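Local atomic coordinates of conserved hypothetical protein (Bacteroides thetaiotaomicron, PDB entry 2F06), a protein that is of unknown function but carries paired ACT domains and is found with bound histidine, consistent with an amino-acid-sensing role related to acetohydroxyacid synthase small subunits. Residues T72-L86 with A107-M121. Residues are numbered along the deposited sequence; the frame is centred on the assembly and turned at random. Where two conformers were deposited one is given.
With HIS (histidine), chain C.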
# COMPACT_ATOMS: atom_id res chain seq x y z
N THR A 72 12.49 -11.51 -2.72
CA THR A 72 11.25 -12.30 -2.60
C THR A 72 11.23 -13.30 -3.75
O THR A 72 11.73 -12.98 -4.82
CB THR A 72 10.00 -11.37 -2.74
OG1 THR A 72 10.10 -10.34 -1.77
CG2 THR A 72 8.60 -12.13 -2.56
N ASP A 73 10.65 -14.49 -3.51
CA ASP A 73 10.48 -15.52 -4.55
C ASP A 73 9.22 -15.09 -5.28
O ASP A 73 8.23 -14.75 -4.65
CB ASP A 73 10.23 -16.92 -3.98
CG ASP A 73 11.34 -17.43 -3.07
OD1 ASP A 73 12.52 -17.08 -3.29
OD2 ASP A 73 10.99 -18.20 -2.08
N VAL A 74 9.28 -15.10 -6.59
CA VAL A 74 8.14 -14.97 -7.50
C VAL A 74 8.36 -15.98 -8.66
O VAL A 74 9.45 -16.62 -8.79
CB VAL A 74 8.12 -13.53 -8.12
CG1 VAL A 74 7.89 -12.48 -6.99
CG2 VAL A 74 9.44 -13.24 -8.90
N VAL A 75 7.33 -16.14 -9.49
CA VAL A 75 7.38 -17.07 -10.66
C VAL A 75 6.87 -16.27 -11.87
O VAL A 75 5.94 -15.44 -11.74
CB VAL A 75 6.63 -18.43 -10.34
CG1 VAL A 75 5.15 -18.22 -10.03
CG2 VAL A 75 6.74 -19.47 -11.47
N GLY A 76 7.54 -16.43 -13.00
CA GLY A 76 7.17 -15.81 -14.26
C GLY A 76 6.43 -16.80 -15.13
O GLY A 76 6.77 -17.96 -15.15
N ILE A 77 5.37 -16.35 -15.82
CA ILE A 77 4.66 -17.18 -16.78
C ILE A 77 4.45 -16.36 -18.06
O ILE A 77 4.53 -15.12 -18.05
CB ILE A 77 3.26 -17.70 -16.31
CG1 ILE A 77 2.31 -16.57 -16.05
CG2 ILE A 77 3.32 -18.54 -15.04
CD1 ILE A 77 0.94 -16.94 -16.49
N SER A 78 4.19 -17.08 -19.14
CA SER A 78 3.88 -16.48 -20.40
C SER A 78 2.54 -17.05 -20.84
O SER A 78 2.27 -18.25 -20.65
CB SER A 78 4.97 -16.88 -21.41
OG SER A 78 4.68 -16.35 -22.68
N CYS A 79 1.68 -16.21 -21.38
CA CYS A 79 0.46 -16.74 -21.99
C CYS A 79 0.15 -16.00 -23.28
O CYS A 79 0.82 -15.05 -23.60
CB CYS A 79 -0.72 -16.65 -21.03
SG CYS A 79 -1.04 -14.99 -20.45
N PRO A 80 -0.81 -16.48 -24.06
CA PRO A 80 -1.17 -15.66 -25.24
C PRO A 80 -1.67 -14.23 -24.93
O PRO A 80 -2.28 -13.97 -23.88
CB PRO A 80 -2.20 -16.55 -25.97
CG PRO A 80 -1.75 -17.95 -25.61
CD PRO A 80 -1.43 -17.83 -24.12
N ASN A 81 -1.33 -13.32 -25.85
CA ASN A 81 -1.78 -11.94 -25.72
C ASN A 81 -3.12 -11.81 -26.39
O ASN A 81 -3.26 -11.08 -27.38
CB ASN A 81 -0.76 -10.93 -26.30
CG ASN A 81 -1.18 -9.47 -26.04
OD1 ASN A 81 -1.88 -9.21 -25.08
ND2 ASN A 81 -0.78 -8.54 -26.91
N VAL A 82 -4.10 -12.49 -25.82
CA VAL A 82 -5.49 -12.43 -26.30
C VAL A 82 -6.41 -12.33 -25.08
O VAL A 82 -5.98 -12.67 -23.98
CB VAL A 82 -5.88 -13.59 -27.32
CG1 VAL A 82 -4.87 -13.69 -28.48
CG2 VAL A 82 -6.12 -14.98 -26.65
N PRO A 83 -7.64 -11.76 -25.24
CA PRO A 83 -8.62 -11.68 -24.17
C PRO A 83 -8.89 -13.02 -23.50
O PRO A 83 -9.05 -14.04 -24.20
CB PRO A 83 -9.85 -11.16 -24.92
CG PRO A 83 -9.22 -10.16 -25.85
CD PRO A 83 -8.16 -11.06 -26.44
N GLY A 84 -8.93 -13.02 -22.17
CA GLY A 84 -9.30 -14.22 -21.41
C GLY A 84 -8.17 -15.19 -21.12
O GLY A 84 -8.38 -16.24 -20.49
N ALA A 85 -6.98 -14.85 -21.60
CA ALA A 85 -5.87 -15.75 -21.57
C ALA A 85 -5.38 -15.82 -20.14
O ALA A 85 -5.23 -16.91 -19.59
CB ALA A 85 -4.79 -15.27 -22.49
N LEU A 86 -5.16 -14.65 -19.52
CA LEU A 86 -4.78 -14.58 -18.10
C LEU A 86 -5.88 -15.16 -17.19
O LEU A 86 -5.57 -15.84 -16.22
CB LEU A 86 -4.46 -13.14 -17.69
CG LEU A 86 -3.95 -12.92 -16.26
CD1 LEU A 86 -2.73 -13.83 -15.86
CD2 LEU A 86 -3.63 -11.44 -16.05
N ALA A 107 1.86 -7.03 -22.00
CA ALA A 107 1.87 -7.70 -23.29
C ALA A 107 3.19 -7.44 -24.03
O ALA A 107 3.65 -6.32 -24.13
CB ALA A 107 0.68 -7.22 -24.15
N ASN A 108 3.77 -8.52 -24.55
CA ASN A 108 4.99 -8.50 -25.37
C ASN A 108 4.65 -9.17 -26.73
O ASN A 108 4.70 -10.40 -26.91
CB ASN A 108 6.16 -9.13 -24.57
CG ASN A 108 7.29 -9.64 -25.45
OD1 ASN A 108 7.34 -10.83 -25.79
ND2 ASN A 108 8.22 -8.76 -25.79
N ASN A 109 4.29 -8.30 -27.68
CA ASN A 109 3.78 -8.68 -28.98
C ASN A 109 2.67 -9.75 -28.90
O ASN A 109 1.56 -9.44 -28.50
CB ASN A 109 4.93 -9.08 -29.91
CG ASN A 109 5.65 -7.89 -30.47
OD1 ASN A 109 5.45 -7.54 -31.63
ND2 ASN A 109 6.47 -7.24 -29.65
N ASN A 110 2.99 -10.98 -29.29
CA ASN A 110 2.03 -12.05 -29.34
C ASN A 110 1.81 -12.81 -28.01
O ASN A 110 0.90 -13.66 -27.91
CB ASN A 110 2.48 -13.02 -30.44
CG ASN A 110 2.45 -12.40 -31.84
OD1 ASN A 110 3.14 -12.88 -32.74
ND2 ASN A 110 1.67 -11.34 -32.04
N VAL A 111 2.67 -12.59 -27.02
CA VAL A 111 2.46 -13.21 -25.70
C VAL A 111 2.41 -12.13 -24.63
O VAL A 111 2.51 -10.95 -24.91
CB VAL A 111 3.57 -14.26 -25.34
CG1 VAL A 111 3.62 -15.43 -26.32
CG2 VAL A 111 4.91 -13.57 -25.23
N ALA A 112 2.28 -12.54 -23.39
CA ALA A 112 2.29 -11.61 -22.29
C ALA A 112 3.11 -12.28 -21.22
O ALA A 112 3.05 -13.47 -21.06
CB ALA A 112 0.88 -11.37 -21.81
N ASN A 113 3.93 -11.50 -20.53
CA ASN A 113 4.79 -11.99 -19.47
C ASN A 113 4.17 -11.59 -18.15
O ASN A 113 3.75 -10.45 -17.99
CB ASN A 113 6.19 -11.36 -19.65
CG ASN A 113 6.90 -11.92 -20.87
OD1 ASN A 113 7.26 -11.19 -21.81
ND2 ASN A 113 7.05 -13.22 -20.90
N VAL A 114 4.09 -12.51 -17.22
CA VAL A 114 3.43 -12.23 -15.95
C VAL A 114 4.34 -12.68 -14.84
O VAL A 114 4.80 -13.81 -14.85
CB VAL A 114 2.03 -12.97 -15.80
CG1 VAL A 114 1.26 -12.38 -14.59
CG2 VAL A 114 1.22 -12.88 -17.12
N VAL A 115 4.60 -11.77 -13.90
CA VAL A 115 5.25 -12.10 -12.63
C VAL A 115 4.24 -12.23 -11.51
O VAL A 115 3.43 -11.31 -11.24
CB VAL A 115 6.27 -11.01 -12.27
CG1 VAL A 115 6.78 -11.17 -10.81
CG2 VAL A 115 7.41 -11.00 -13.29
N ILE A 116 4.30 -13.37 -10.85
CA ILE A 116 3.38 -13.71 -9.80
C ILE A 116 4.01 -13.95 -8.48
O ILE A 116 4.95 -14.76 -8.38
CB ILE A 116 2.73 -15.10 -10.09
CG1 ILE A 116 2.09 -15.11 -11.46
CG2 ILE A 116 1.63 -15.37 -9.09
CD1 ILE A 116 0.85 -14.26 -11.50
N ARG A 117 3.43 -13.38 -7.44
CA ARG A 117 3.73 -13.79 -6.03
C ARG A 117 2.46 -14.49 -5.50
O ARG A 117 1.51 -13.80 -5.12
CB ARG A 117 4.01 -12.58 -5.18
CG ARG A 117 4.18 -12.84 -3.71
CD ARG A 117 5.20 -13.94 -3.48
NE ARG A 117 5.35 -14.27 -2.05
CZ ARG A 117 6.29 -15.09 -1.54
NH1 ARG A 117 7.18 -15.69 -2.33
NH2 ARG A 117 6.34 -15.31 -0.23
N PRO A 118 2.46 -15.85 -5.51
CA PRO A 118 1.37 -16.67 -5.12
C PRO A 118 1.28 -16.88 -3.60
O PRO A 118 2.25 -16.67 -2.88
CB PRO A 118 1.67 -18.01 -5.82
CG PRO A 118 3.15 -18.10 -5.86
CD PRO A 118 3.62 -16.66 -5.98
N SER A 119 0.09 -17.26 -3.15
CA SER A 119 -0.12 -17.62 -1.77
C SER A 119 0.76 -18.82 -1.33
O SER A 119 1.20 -18.90 -0.19
CB SER A 119 -1.60 -18.03 -1.60
OG SER A 119 -1.96 -19.06 -2.53
N ASN A 120 0.97 -19.77 -2.22
CA ASN A 120 1.77 -20.94 -1.90
C ASN A 120 2.65 -21.21 -3.12
O ASN A 120 2.15 -21.49 -4.19
CB ASN A 120 0.82 -22.11 -1.55
CG ASN A 120 1.54 -23.35 -1.04
OD1 ASN A 120 2.51 -23.83 -1.62
ND2 ASN A 120 1.00 -23.92 0.02
N MSE A 121 3.96 -21.11 -2.97
CA MSE A 121 4.78 -21.27 -4.17
C MSE A 121 4.88 -22.71 -4.74
O MSE A 121 4.82 -22.87 -5.97
CB MSE A 121 6.15 -20.73 -3.95
CG MSE A 121 7.00 -20.90 -5.22
SE MSE A 121 6.50 -19.74 -6.77
CE MSE A 121 7.16 -18.07 -5.87
N HIS C . -3.65 -9.81 -23.18
CA HIS C . -3.93 -11.05 -22.36
C HIS C . -5.21 -11.10 -21.58
O HIS C . -6.16 -10.33 -21.75
CB HIS C . -2.77 -11.42 -21.42
CG HIS C . -2.33 -10.35 -20.44
ND1 HIS C . -1.60 -9.23 -20.82
CD2 HIS C . -2.39 -10.31 -19.09
CE1 HIS C . -1.30 -8.52 -19.75
NE2 HIS C . -1.75 -9.16 -18.68
OXT HIS C . -5.31 -11.95 -20.68
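The amide of Asn81 is gripped at both ends: ND2 donates to the backbone O of Asn109 at 3.0 Å, nearly along the C=O axis, while OD1 accepts from the amino N of the bound histidine at 2.7 Å; Leu144 OXT and Asn33 ND2 of the second subunit bond to ND2 and OD1 respectively. With CG anti to the backbone N (chi1 -175°), the amide lies against Ala107 CB, and the backbone N of Asn81 bonds to Asn110 O from above that carbonyl plane. Against the imidazole, Ala112 CB comes within 3.4 Å of the histidine ND1, and Leu86 sets CD2 against the ligand's CD2, the backbone N of Leu86 holding OXT. Asn33 and Leu34 of the second subunit and Ser105 add further hydrogen bonds, so this ACT-domain site, between strand 69-80 and helix 85-95, is shared across an interface. Strands 69-80 and 111-118 are antiparallel neighbours in the sheet; Ile77 runs alongside Val114, Ile77 CG1 lying 3.6 Å from Val114 CB. Farther along, selenomethionine Met121 folds back, resting SE 3.8 Å from Val75 CB. Arg117 bends at chi2 (52°), bringing NH1 to Asp73 O at 2.7 Å in a markedly bent hydrogen bond (N-H...O 137°), the oxygen tilted from the guanidinium plane, while Thr72 CG2 sits over one guanidinium face.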